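Long-range contacts in hypothetical protein PA3008 (Pseudomonas aeruginosa, PDB 1OFU), which probably halts cell division during the SOS response by binding FtsZ one to one in the presence of GTP, so blocking its polymerisation: residues R34-I39 / S84-S89; L38-A43 / L63-N68; E77-G82 / S103-L108; V88-P93 / L114-G119. All coordinates share one frame; numbering follows the deposited sequence.

Contact 1 (R34-I39 / S84-S89); sequences RWLTLI and SHTVVS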
loop_
_atom_site.group_PDB
_atom_site.type_symbol
_atom_site.label_atom_id
_atom_site.label_comp_id
_atom_site.label_asym_id
_atom_site.label_seq_id
_atom_site.Cartn_x
_atom_site.Cartn_y
_atom_site.Cartn_z
ATOM N N ARG D 34 13.222 8.002 -9.234
ATOM C CA ARG D 34 14.490 7.865 -8.539
ATOM C C ARG D 34 14.436 6.644 -7.631
ATOM O O ARG D 34 13.403 5.978 -7.527
ATOM C CB ARG D 34 14.794 9.121 -7.722
ATOM C CG ARG D 34 15.241 10.303 -8.562
ATOM C CD ARG D 34 15.731 11.437 -7.684
ATOM N NE ARG D 34 14.636 12.090 -6.971
ATOM C CZ ARG D 34 14.806 13.071 -6.089
ATOM N NH1 ARG D 34 13.755 13.613 -5.490
ATOM N NH2 ARG D 34 16.024 13.505 -5.802
ATOM N N TRP D 35 15.551 6.358 -6.972
ATOM C CA TRP D 35 15.632 5.203 -6.096
ATOM C C TRP D 35 14.994 5.412 -4.737
ATOM O O TRP D 35 14.804 6.536 -4.270
ATOM C CB TRP D 35 17.086 4.833 -5.780
ATOM C CG TRP D 35 17.975 4.419 -6.900
ATOM C CD1 TRP D 35 19.068 5.100 -7.370
ATOM C CD2 TRP D 35 17.952 3.171 -7.596
ATOM N NE1 TRP D 35 19.731 4.344 -8.306
ATOM C CE2 TRP D 35 19.068 3.156 -8.465
ATOM C CE3 TRP D 35 17.101 2.060 -7.565
ATOM C CZ2 TRP D 35 19.354 2.070 -9.296
ATOM C CZ3 TRP D 35 17.388 0.976 -8.394
ATOM C CH2 TRP D 35 18.506 0.992 -9.245
ATOM N N LEU D 36 14.692 4.284 -4.111
ATOM C CA LEU D 36 14.224 4.239 -2.745
ATOM C C LEU D 36 15.504 3.641 -2.165
ATOM O O LEU D 36 15.877 2.518 -2.509
ATOM C CB LEU D 36 13.073 3.246 -2.554
ATOM C CG LEU D 36 12.888 2.873 -1.072
ATOM C CD1 LEU D 36 12.695 4.143 -0.252
ATOM C CD2 LEU D 36 11.711 1.931 -0.895
ATOM N N THR D 37 16.215 4.391 -1.336
ATOM C CA THR D 37 17.438 3.855 -0.764
ATOM C C THR D 37 17.269 3.567 0.708
ATOM O O THR D 37 16.863 4.437 1.483
ATOM C CB THR D 37 18.619 4.816 -0.965
ATOM O OG1 THR D 37 18.857 4.966 -2.366
ATOM C CG2 THR D 37 19.880 4.273 -0.302
ATOM N N LEU D 38 17.569 2.325 1.078
ATOM C CA LEU D 38 17.478 1.872 2.455
ATOM C C LEU D 38 18.912 1.778 2.969
ATOM O O LEU D 38 19.756 1.127 2.348
ATOM C CB LEU D 38 16.809 0.493 2.511
ATOM C CG LEU D 38 15.481 0.301 1.768
ATOM C CD1 LEU D 38 14.957 -1.119 2.029
ATOM C CD2 LEU D 38 14.460 1.334 2.236
ATOM N N ILE D 39 19.197 2.418 4.098
ATOM C CA ILE D 39 20.548 2.384 4.630
ATOM C C ILE D 39 20.715 1.643 5.945
ATOM O O ILE D 39 20.155 2.024 6.977
ATOM C CB ILE D 39 21.109 3.808 4.753
ATOM C CG1 ILE D 39 21.235 4.404 3.346
ATOM C CG2 ILE D 39 22.444 3.788 5.492
ATOM C CD1 ILE D 39 21.952 5.715 3.272
ATOM N N SER D 84 18.101 9.558 -4.885
ATOM C CA SER D 84 16.982 8.838 -4.279
ATOM C C SER D 84 15.868 9.801 -3.883
ATOM O O SER D 84 16.141 10.869 -3.343
ATOM C CB SER D 84 17.451 8.100 -3.027
ATOM O OG SER D 84 18.537 7.237 -3.311
ATOM N N HIS D 85 14.620 9.437 -4.155
ATOM C CA HIS D 85 13.514 10.298 -3.761
ATOM C C HIS D 85 13.381 10.187 -2.248
ATOM O O HIS D 85 12.959 11.131 -1.581
ATOM C CB HIS D 85 12.207 9.884 -4.446
ATOM C CG HIS D 85 11.805 8.462 -4.202
ATOM N ND1 HIS D 85 11.697 7.536 -5.219
ATOM C CD2 HIS D 85 11.466 7.811 -3.064
ATOM C CE1 HIS D 85 11.313 6.377 -4.716
ATOM N NE2 HIS D 85 11.166 6.516 -3.411
ATOM N N THR D 86 13.774 9.033 -1.706
ATOM C CA THR D 86 13.711 8.805 -0.264
ATOM C C THR D 86 14.867 7.953 0.226
ATOM O O THR D 86 15.178 6.917 -0.365
ATOM C CB THR D 86 12.412 8.065 0.143
ATOM O OG1 THR D 86 11.295 8.668 -0.505
ATOM C CG2 THR D 86 12.203 8.144 1.650
ATOM N N VAL D 87 15.498 8.386 1.311
ATOM C CA VAL D 87 16.585 7.625 1.910
ATOM C C VAL D 87 16.081 7.231 3.295
ATOM O O VAL D 87 15.793 8.092 4.121
ATOM C CB VAL D 87 17.878 8.456 2.060
ATOM C CG1 VAL D 87 18.915 7.646 2.807
ATOM C CG2 VAL D 87 18.418 8.848 0.693
ATOM N N VAL D 88 15.961 5.930 3.533
ATOM C CA VAL D 88 15.465 5.424 4.799
ATOM C C VAL D 88 16.568 4.940 5.725
ATOM O O VAL D 88 17.314 4.010 5.406
ATOM C CB VAL D 88 14.470 4.261 4.578
ATOM C CG1 VAL D 88 13.847 3.844 5.914
ATOM C CG2 VAL D 88 13.393 4.679 3.576
ATOM N N SER D 89 16.642 5.573 6.888
ATOM C CA SER D 89 17.632 5.243 7.899
ATOM C C SER D 89 16.960 4.513 9.046
ATOM O O SER D 89 15.739 4.602 9.227
ATOM C CB SER D 89 18.274 6.524 8.444
ATOM O OG SER D 89 18.718 7.358 7.393
#
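Strands Trp35-Ile39 and Thr86-Ser89 pair in parallel, their axes approaching to 4.6 Å at 17°, and Thr37 carries the centre of the ladder: its N donates to Thr86 O and its O accepts Val88 N at 2.7 Å. Before this, the register shifts by one residue, a beta bulge in which Trp35 faces Ser84 while Leu36 already faces Thr86. Trp35 O takes His85 N there in a more bent bond (136° at the hydrogen) and also sits 3.4 Å above the centre of the His85 ring. On the sheet face that carries Trp35, Thr37 OG1 and Ser84 OG are hydrogen-bonded, at a modelled 2.5 Å that is unusually short; each oxygen stands anti to its own carbonyl carbon. Further along this face Ile39 CD1 meets Val87 CG1 at 3.6 Å. On the other face Leu38 CD2 lies beside Val88 CB at 3.7 Å, and Leu36 CD1 reaches Val88 CG2. Arg34 lays one guanidinium face over Ser84 O and His85 CA, while its nitrogens bind Asp32 and nearby carbonyls. This pair is central in the parallel sheet: helix 68-80 covers the Ile39 and Val87 face, helix 13-28 touches Leu36 and Thr86, and strand 60-63 flanks Leu36 and Leu38.

Contact 2 (L38-A43 / L63-N68); sequences LIAPPA and LQAKDN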
loop_
_atom_site.group_PDB
_atom_site.type_symbol
_atom_site.label_atom_id
_atom_site.label_comp_id
_atom_site.label_asym_id
_atom_site.label_seq_id
_atom_site.Cartn_x
_atom_site.Cartn_y
_atom_site.Cartn_z
ATOM N N LEU D 38 17.569 2.325 1.078
ATOM C CA LEU D 38 17.478 1.872 2.455
ATOM C C LEU D 38 18.912 1.778 2.969
ATOM O O LEU D 38 19.756 1.127 2.348
ATOM C CB LEU D 38 16.809 0.493 2.511
ATOM C CG LEU D 38 15.481 0.301 1.768
ATOM C CD1 LEU D 38 14.957 -1.119 2.029
ATOM C CD2 LEU D 38 14.460 1.334 2.236
ATOM N N ILE D 39 19.197 2.418 4.098
ATOM C CA ILE D 39 20.548 2.384 4.630
ATOM C C ILE D 39 20.715 1.643 5.945
ATOM O O ILE D 39 20.155 2.024 6.977
ATOM C CB ILE D 39 21.109 3.808 4.753
ATOM C CG1 ILE D 39 21.235 4.404 3.346
ATOM C CG2 ILE D 39 22.444 3.788 5.492
ATOM C CD1 ILE D 39 21.952 5.715 3.272
ATOM N N ALA D 40 21.499 0.569 5.885
ATOM C CA ALA D 40 21.793 -0.264 7.039
ATOM C C ALA D 40 20.551 -0.658 7.829
ATOM O O ALA D 40 20.473 -0.420 9.033
ATOM C CB ALA D 40 22.793 0.449 7.954
ATOM N N PRO D 41 19.555 -1.257 7.159
ATOM C CA PRO D 41 18.339 -1.666 7.866
ATOM C C PRO D 41 18.680 -2.842 8.775
ATOM O O PRO D 41 19.704 -3.491 8.589
ATOM C CB PRO D 41 17.405 -2.067 6.734
ATOM C CG PRO D 41 18.354 -2.633 5.725
ATOM C CD PRO D 41 19.468 -1.608 5.731
ATOM N N PRO D 42 17.831 -3.128 9.770
ATOM C CA PRO D 42 18.108 -4.247 10.675
ATOM C C PRO D 42 18.180 -5.595 9.953
ATOM O O PRO D 42 17.605 -5.771 8.874
ATOM C CB PRO D 42 16.961 -4.171 11.680
ATOM C CG PRO D 42 15.850 -3.549 10.886
ATOM C CD PRO D 42 16.560 -2.468 10.118
ATOM N N ALA D 43 18.894 -6.537 10.562
ATOM C CA ALA D 43 19.090 -7.870 10.002
ATOM C C ALA D 43 17.780 -8.505 9.578
ATOM O O ALA D 43 17.741 -9.320 8.661
ATOM C CB ALA D 43 19.800 -8.762 11.022
ATOM N N LEU D 63 21.831 -0.404 0.967
ATOM C CA LEU D 63 23.248 -0.230 1.273
ATOM C C LEU D 63 23.549 -0.591 2.717
ATOM O O LEU D 63 22.716 -0.395 3.602
ATOM C CB LEU D 63 23.671 1.219 1.030
ATOM C CG LEU D 63 23.232 1.873 -0.280
ATOM C CD1 LEU D 63 23.796 3.284 -0.339
ATOM C CD2 LEU D 63 23.708 1.049 -1.471
ATOM N N GLN D 64 24.746 -1.114 2.955
ATOM C CA GLN D 64 25.148 -1.486 4.303
ATOM C C GLN D 64 26.133 -0.490 4.891
ATOM O O GLN D 64 26.722 0.318 4.173
ATOM C CB GLN D 64 25.763 -2.886 4.311
ATOM C CG GLN D 64 24.742 -4.000 4.440
ATOM C CD GLN D 64 23.771 -3.751 5.584
ATOM O OE1 GLN D 64 24.165 -3.290 6.662
ATOM N NE2 GLN D 64 22.494 -4.059 5.359
ATOM N N ALA D 65 26.296 -0.555 6.208
ATOM C CA ALA D 65 27.204 0.320 6.940
ATOM C C ALA D 65 27.639 -0.437 8.188
ATOM O O ALA D 65 26.852 -1.185 8.762
ATOM C CB ALA D 65 26.496 1.610 7.321
ATOM N N LYS D 66 28.885 -0.241 8.612
ATOM C CA LYS D 66 29.407 -0.943 9.781
ATOM C C LYS D 66 28.774 -0.543 11.111
ATOM O O LYS D 66 28.596 -1.386 11.991
ATOM C CB LYS D 66 30.929 -0.777 9.868
ATOM C CG LYS D 66 31.409 0.661 9.925
ATOM C CD LYS D 66 32.910 0.730 10.182
ATOM C CE LYS D 66 33.703 0.023 9.087
ATOM N NZ LYS D 66 35.174 0.115 9.317
ATOM N N ASP D 67 28.446 0.735 11.269
ATOM C CA ASP D 67 27.822 1.189 12.506
ATOM C C ASP D 67 27.000 2.460 12.333
ATOM O O ASP D 67 27.016 3.088 11.274
ATOM C CB ASP D 67 28.872 1.392 13.610
ATOM C CG ASP D 67 29.922 2.428 13.247
ATOM O OD1 ASP D 67 29.608 3.367 12.485
ATOM O OD2 ASP D 67 31.064 2.313 13.747
ATOM N N ASN D 68 26.284 2.828 13.391
ATOM C CA ASN D 68 25.428 4.008 13.378
ATOM C C ASN D 68 26.108 5.241 12.813
ATOM O O ASN D 68 25.534 5.946 11.979
ATOM C CB ASN D 68 24.913 4.293 14.791
ATOM C CG ASN D 68 23.828 3.328 15.216
ATOM O OD1 ASN D 68 22.694 3.408 14.746
ATOM N ND2 ASN D 68 24.170 2.400 16.099
#
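Ala40 and Leu63 meet where two parallel strands run out: Leu63 N donates to Leu38 O at 2.9 Å, and Leu63 O accepts Ala40 N at 2.8 Å, both nearly straight. Ile39 and Leu63 thus form a parallel bridge with their side chains on one face. Ala40 then leaves the strand with a positive phi. Its methyl CB touches Ala65 CB at 3.9 Å, the apolar contact between the two loops. Gln64 starts away from the other segment, its CG anti to its own carbonyl carbon (chi1 -86°), but the bend at chi2 (-49°) turns CD back, and the amide it carries ends beside Ala40 and Pro41. There OE1 lies 3.9 Å from Ala40 CA and takes a weak, long bond from Ala65 N, whereas NE2 lies 3.9 Å from Pro41 CD, the proline ring and glutamine chain meeting at a slant; both contacts with carbon are van der Waals in kind. Gln64-Lys66 is one of the FtsZ-binding regions. Beyond it, Asp67 OD1 caps Ala70 N at the start of helix 68-80, whose Leu74 packs on Ile39 and Leu63 and whose Ala71 meets Ala65; strand 84-89 flanks Leu38 and Ile39 through Val88 and Val87.

Contact 3 (E77-G82 / S103-L108); sequences EALRLG and SRAAQL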
loop_
_atom_site.group_PDB
_atom_site.type_symbol
_atom_site.label_atom_id
_atom_site.label_comp_id
_atom_site.label_asym_id
_atom_site.label_seq_id
_atom_site.Cartn_x
_atom_site.Cartn_y
_atom_site.Cartn_z
ATOM N N GLU D 77 24.994 11.287 2.720
ATOM C CA GLU D 77 25.625 11.254 1.411
ATOM C C GLU D 77 24.634 10.873 0.314
ATOM O O GLU D 77 24.548 11.545 -0.715
ATOM C CB GLU D 77 26.800 10.275 1.426
ATOM C CG GLU D 77 27.838 10.572 0.373
ATOM C CD GLU D 77 28.398 11.977 0.499
ATOM O OE1 GLU D 77 28.978 12.289 1.559
ATOM O OE2 GLU D 77 28.255 12.770 -0.459
ATOM N N ALA D 78 23.886 9.794 0.538
ATOM C CA ALA D 78 22.897 9.332 -0.433
ATOM C C ALA D 78 21.821 10.395 -0.659
ATOM O O ALA D 78 21.300 10.540 -1.765
ATOM C CB ALA D 78 22.262 8.024 0.050
ATOM N N LEU D 79 21.475 11.131 0.395
ATOM C CA LEU D 79 20.474 12.192 0.279
ATOM C C LEU D 79 21.086 13.319 -0.539
ATOM O O LEU D 79 20.505 13.805 -1.508
ATOM C CB LEU D 79 20.099 12.725 1.665
ATOM C CG LEU D 79 19.210 11.831 2.533
ATOM C CD1 LEU D 79 19.391 12.182 3.997
ATOM C CD2 LEU D 79 17.766 11.994 2.106
ATOM N N ARG D 80 22.281 13.712 -0.119
ATOM C CA ARG D 80 23.057 14.777 -0.742
ATOM C C ARG D 80 23.183 14.598 -2.258
ATOM O O ARG D 80 22.922 15.524 -3.024
ATOM C CB ARG D 80 24.437 14.787 -0.091
ATOM C CG ARG D 80 25.297 15.994 -0.333
ATOM C CD ARG D 80 26.506 15.883 0.575
ATOM N NE ARG D 80 26.092 15.788 1.973
ATOM C CZ ARG D 80 26.758 15.121 2.912
ATOM N NH1 ARG D 80 26.303 15.096 4.159
ATOM N NH2 ARG D 80 27.867 14.464 2.604
ATOM N N LEU D 81 23.582 13.398 -2.677
ATOM C CA LEU D 81 23.761 13.074 -4.092
ATOM C C LEU D 81 22.478 13.236 -4.894
ATOM O O LEU D 81 22.511 13.321 -6.123
ATOM C CB LEU D 81 24.288 11.642 -4.238
ATOM C CG LEU D 81 25.787 11.390 -4.040
ATOM C CD1 LEU D 81 26.343 12.238 -2.919
ATOM C CD2 LEU D 81 25.998 9.920 -3.756
ATOM N N GLY D 82 21.349 13.256 -4.193
ATOM C CA GLY D 82 20.063 13.439 -4.845
ATOM C C GLY D 82 19.627 12.400 -5.856
ATOM O O GLY D 82 18.863 12.703 -6.776
ATOM N N SER D 103 18.513 16.512 7.555
ATOM C CA SER D 103 17.591 17.467 6.957
ATOM C C SER D 103 18.286 18.314 5.894
ATOM O O SER D 103 17.763 18.507 4.792
ATOM C CB SER D 103 17.007 18.369 8.042
ATOM O OG SER D 103 15.947 19.144 7.524
ATOM N N ARG D 104 19.465 18.823 6.233
ATOM C CA ARG D 104 20.231 19.640 5.302
ATOM C C ARG D 104 20.569 18.817 4.060
ATOM O O ARG D 104 20.385 19.270 2.932
ATOM C CB ARG D 104 21.519 20.128 5.972
ATOM C CG ARG D 104 22.406 20.983 5.082
ATOM C CD ARG D 104 23.633 21.471 5.837
ATOM N NE ARG D 104 24.518 22.269 4.991
ATOM C CZ ARG D 104 25.197 21.794 3.951
ATOM N NH1 ARG D 104 25.973 22.602 3.241
ATOM N NH2 ARG D 104 25.106 20.512 3.621
ATOM N N ALA D 105 21.057 17.600 4.279
ATOM C CA ALA D 105 21.418 16.717 3.175
ATOM C C ALA D 105 20.216 16.460 2.270
ATOM O O ALA D 105 20.348 16.405 1.048
ATOM C CB ALA D 105 21.958 15.400 3.721
ATOM N N ALA D 106 19.042 16.315 2.879
ATOM C CA ALA D 106 17.814 16.064 2.133
ATOM C C ALA D 106 17.445 17.246 1.243
ATOM O O ALA D 106 17.028 17.065 0.098
ATOM C CB ALA D 106 16.666 15.753 3.103
ATOM N N GLN D 107 17.590 18.456 1.775
ATOM C CA GLN D 107 17.271 19.665 1.014
ATOM C C GLN D 107 18.190 19.787 -0.201
ATOM O O GLN D 107 17.743 20.100 -1.302
ATOM C CB GLN D 107 17.420 20.900 1.902
ATOM C CG GLN D 107 16.593 20.837 3.174
ATOM C CD GLN D 107 16.583 22.148 3.928
ATOM O OE1 GLN D 107 16.076 23.152 3.434
ATOM N NE2 GLN D 107 17.146 22.145 5.134
ATOM N N LEU D 108 19.476 19.530 0.009
ATOM C CA LEU D 108 20.454 19.597 -1.068
ATOM C C LEU D 108 20.102 18.645 -2.207
ATOM O O LEU D 108 20.261 18.985 -3.380
ATOM C CB LEU D 108 21.845 19.257 -0.535
ATOM C CG LEU D 108 22.504 20.274 0.402
ATOM C CD1 LEU D 108 23.750 19.665 1.040
ATOM C CD2 LEU D 108 22.856 21.527 -0.389
#
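Leu79 and Ala105 bring two helices close, with Arg80 CA and Ala105 CA only 4.7 Å apart, a spacing permitted by the small alanines at 105 and 106. Leu79 can be followed outward from the backbone. Its CB rests on the backbone of the other helix, 3.7 Å from Ala105 O, and also touches Ala105 CB at 3.9 Å. CG stands anti to the carbonyl carbon of Leu79 (chi1 -74°), and beyond it the two methyls part: CD1 approaches Ala105 CB at 4.1 Å, while CD2 meets Ala106 CB at 4.0 Å. The leucine therefore straddles two successive alanines, and the contacts of its methyls are apolar. Arg80 lines the outer margin, where its CG lies 4.2 Å from Leu108 CD1. Its NH2 makes a salt bridge of 2.7 Å to Glu77 OE1, one turn back on the same helix, which ties the guanidinium to its own helix. Ala78-Gly82 falls within an FtsZ-binding region, and Leu81 packs on a basic side chain of the other protein's chain. Helices 68-80 and 96-109 lie together against the sheet: Leu79 also touches Val87 of strand 84-89, and both Leu79 and Ala106 touch Ser113 of strand 112-118.

Contact 4 (V88-P93 / L114-G119); sequences VSWLEP and LNIRLG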
loop_
_atom_site.group_PDB
_atom_site.type_symbol
_atom_site.label_atom_id
_atom_site.label_comp_id
_atom_site.label_asym_id
_atom_site.label_seq_id
_atom_site.Cartn_x
_atom_site.Cartn_y
_atom_site.Cartn_z
ATOM N N VAL D 88 15.961 5.930 3.533
ATOM C CA VAL D 88 15.465 5.424 4.799
ATOM C C VAL D 88 16.568 4.940 5.725
ATOM O O VAL D 88 17.314 4.010 5.406
ATOM C CB VAL D 88 14.470 4.261 4.578
ATOM C CG1 VAL D 88 13.847 3.844 5.914
ATOM C CG2 VAL D 88 13.393 4.679 3.576
ATOM N N SER D 89 16.642 5.573 6.888
ATOM C CA SER D 89 17.632 5.243 7.899
ATOM C C SER D 89 16.960 4.513 9.046
ATOM O O SER D 89 15.739 4.602 9.227
ATOM C CB SER D 89 18.274 6.524 8.444
ATOM O OG SER D 89 18.718 7.358 7.393
ATOM N N TRP D 90 17.764 3.789 9.811
ATOM C CA TRP D 90 17.287 3.054 10.976
ATOM C C TRP D 90 18.232 3.432 12.102
ATOM O O TRP D 90 18.879 2.579 12.702
ATOM C CB TRP D 90 17.339 1.544 10.728
ATOM C CG TRP D 90 16.120 1.011 10.050
ATOM C CD1 TRP D 90 14.994 0.506 10.647
ATOM C CD2 TRP D 90 15.879 0.969 8.641
ATOM N NE1 TRP D 90 14.067 0.152 9.691
ATOM C CE2 TRP D 90 14.585 0.425 8.452
ATOM C CE3 TRP D 90 16.631 1.337 7.518
ATOM C CZ2 TRP D 90 14.029 0.240 7.184
ATOM C CZ3 TRP D 90 16.080 1.153 6.257
ATOM C CH2 TRP D 90 14.790 0.607 6.100
ATOM N N LEU D 91 18.306 4.732 12.372
ATOM C CA LEU D 91 19.187 5.261 13.407
ATOM C C LEU D 91 18.530 5.529 14.764
ATOM O O LEU D 91 17.476 6.149 14.852
ATOM C CB LEU D 91 19.841 6.543 12.894
ATOM C CG LEU D 91 20.711 6.358 11.648
ATOM C CD1 LEU D 91 21.145 7.711 11.098
ATOM C CD2 LEU D 91 21.914 5.498 12.000
ATOM N N GLU D 92 19.179 5.050 15.816
ATOM C CA GLU D 92 18.714 5.235 17.181
ATOM C C GLU D 92 19.859 4.853 18.113
ATOM O O GLU D 92 20.349 3.722 18.085
ATOM C CB GLU D 92 17.478 4.370 17.460
ATOM C CG GLU D 92 17.695 2.875 17.292
ATOM C CD GLU D 92 16.402 2.081 17.392
ATOM O OE1 GLU D 92 15.489 2.324 16.573
ATOM O OE2 GLU D 92 16.297 1.213 18.286
ATOM N N PRO D 93 20.309 5.799 18.951
ATOM C CA PRO D 93 19.792 7.169 19.051
ATOM C C PRO D 93 20.114 8.059 17.856
ATOM O O PRO D 93 21.025 7.780 17.070
ATOM C CB PRO D 93 20.451 7.701 20.326
ATOM C CG PRO D 93 20.789 6.455 21.103
ATOM C CD PRO D 93 21.281 5.536 20.022
ATOM N N LEU D 114 13.909 9.751 5.806
ATOM C CA LEU D 114 12.977 9.064 6.689
ATOM C C LEU D 114 13.730 8.124 7.611
ATOM O O LEU D 114 14.406 7.201 7.153
ATOM C CB LEU D 114 11.950 8.265 5.874
ATOM C CG LEU D 114 10.988 7.343 6.647
ATOM C CD1 LEU D 114 10.078 8.167 7.556
ATOM C CD2 LEU D 114 10.153 6.536 5.660
ATOM N N ASN D 115 13.629 8.368 8.913
ATOM C CA ASN D 115 14.290 7.496 9.859
ATOM C C ASN D 115 13.234 6.619 10.497
ATOM O O ASN D 115 12.134 7.081 10.818
ATOM C CB ASN D 115 15.018 8.281 10.944
ATOM C CG ASN D 115 15.981 7.409 11.721
ATOM O OD1 ASN D 115 16.871 6.793 11.138
ATOM N ND2 ASN D 115 15.808 7.341 13.040
ATOM N N ILE D 116 13.574 5.349 10.675
ATOM C CA ILE D 116 12.660 4.398 11.266
ATOM C C ILE D 116 13.251 3.801 12.532
ATOM O O ILE D 116 14.433 3.472 12.584
ATOM C CB ILE D 116 12.310 3.292 10.242
ATOM C CG1 ILE D 116 11.563 3.939 9.070
ATOM C CG2 ILE D 116 11.477 2.176 10.903
ATOM C CD1 ILE D 116 11.203 2.991 7.955
ATOM N N ARG D 117 12.415 3.688 13.557
ATOM C CA ARG D 117 12.818 3.136 14.842
ATOM C C ARG D 117 11.865 2.014 15.208
ATOM O O ARG D 117 10.652 2.214 15.242
ATOM C CB ARG D 117 12.752 4.211 15.920
ATOM C CG ARG D 117 13.684 5.381 15.699
ATOM C CD ARG D 117 13.221 6.587 16.504
ATOM N NE ARG D 117 12.893 6.245 17.885
ATOM C CZ ARG D 117 12.500 7.124 18.803
ATOM N NH1 ARG D 117 12.218 6.718 20.034
ATOM N NH2 ARG D 117 12.395 8.411 18.495
ATOM N N LEU D 118 12.415 0.837 15.475
ATOM C CA LEU D 118 11.612 -0.318 15.854
ATOM C C LEU D 118 11.909 -0.665 17.315
ATOM O O LEU D 118 12.956 -0.286 17.845
ATOM C CB LEU D 118 11.950 -1.507 14.952
ATOM C CG LEU D 118 11.827 -1.251 13.446
ATOM C CD1 LEU D 118 12.205 -2.507 12.678
ATOM C CD2 LEU D 118 10.396 -0.832 13.110
ATOM N N GLY D 119 10.992 -1.378 17.965
ATOM C CA GLY D 119 11.208 -1.746 19.355
ATOM C C GLY D 119 9.935 -2.073 20.114
ATOM O O GLY D 119 8.858 -2.098 19.489
ATOM O OXT GLY D 119 10.008 -2.309 21.342
#
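Ile116 is the main bump of this interface, and Trp90 and Val88 form the surface it fits. Its CB sits over one face of the Trp90 five-membered ring, 4.0 Å from the centroid and 25° off the normal, while CG2 lies 3.5 Å from Trp90 NE1. Its CG1, anti to the carbonyl carbon (chi1 -64°), leads to CD1, which presses on Val88 CG1 at 3.4 Å, tighter than usual carbon contact. Val88 CG1 also lies over the same indole face, toward the rim, so the two aliphatic chains share that face. Trp90 NE1 is buried here without a polar partner in the model. Alongside this packing the strands pair in parallel, Ser89 N donating to Leu114 O and Ser89 O accepting Ile116 N. Asn115 continues the pairing with its amide once the chain leaves the strand: OD1 takes Leu91 N at 2.8 Å on a lone pair, and ND2 gives to Leu91 O at 2.7 Å within the amide plane. ND2 also hydrogen-bonds Glu6. At the outer end, Glu92 OE1 comes 3.4 Å from Arg117 CB, while Arg117 NH2 forms a salt bridge with Glu6. The contact closes the beta-alpha-beta unit of strand 84-89, helix 96-109 and strand 112-118; strand 4-10 flanks it beyond Asn115, strand 35-39 lies beyond Val88, and Leu91 packs on Asn68, Ala71 and Leu72 of helix 68-80.

Contacts 1, 2 and 4 join strands of one parallel sheet, ordered 4-10, 112-118, 84-89, 35-39, 60-63: contact 1 shares strand 35-39 with contact 2 and strand 84-89 with contact 4, their centres about 12 and 13 Å away. Contacts 2 and 4, about 10 Å apart between centres, meet where Pro41 and Pro42 pack on Trp90. Contact 3 joins two helices on one face of the sheet, about 11 Å from contact 1, touching it through Leu79 and Val87. Along the chain, contact 2 closes before 3 and 4 open, whereas 3 and 4 interleave. The FtsZ-binding residues of contacts 2 and 3 thus sit on a common alpha/beta framework, about 17 Å between contact centres.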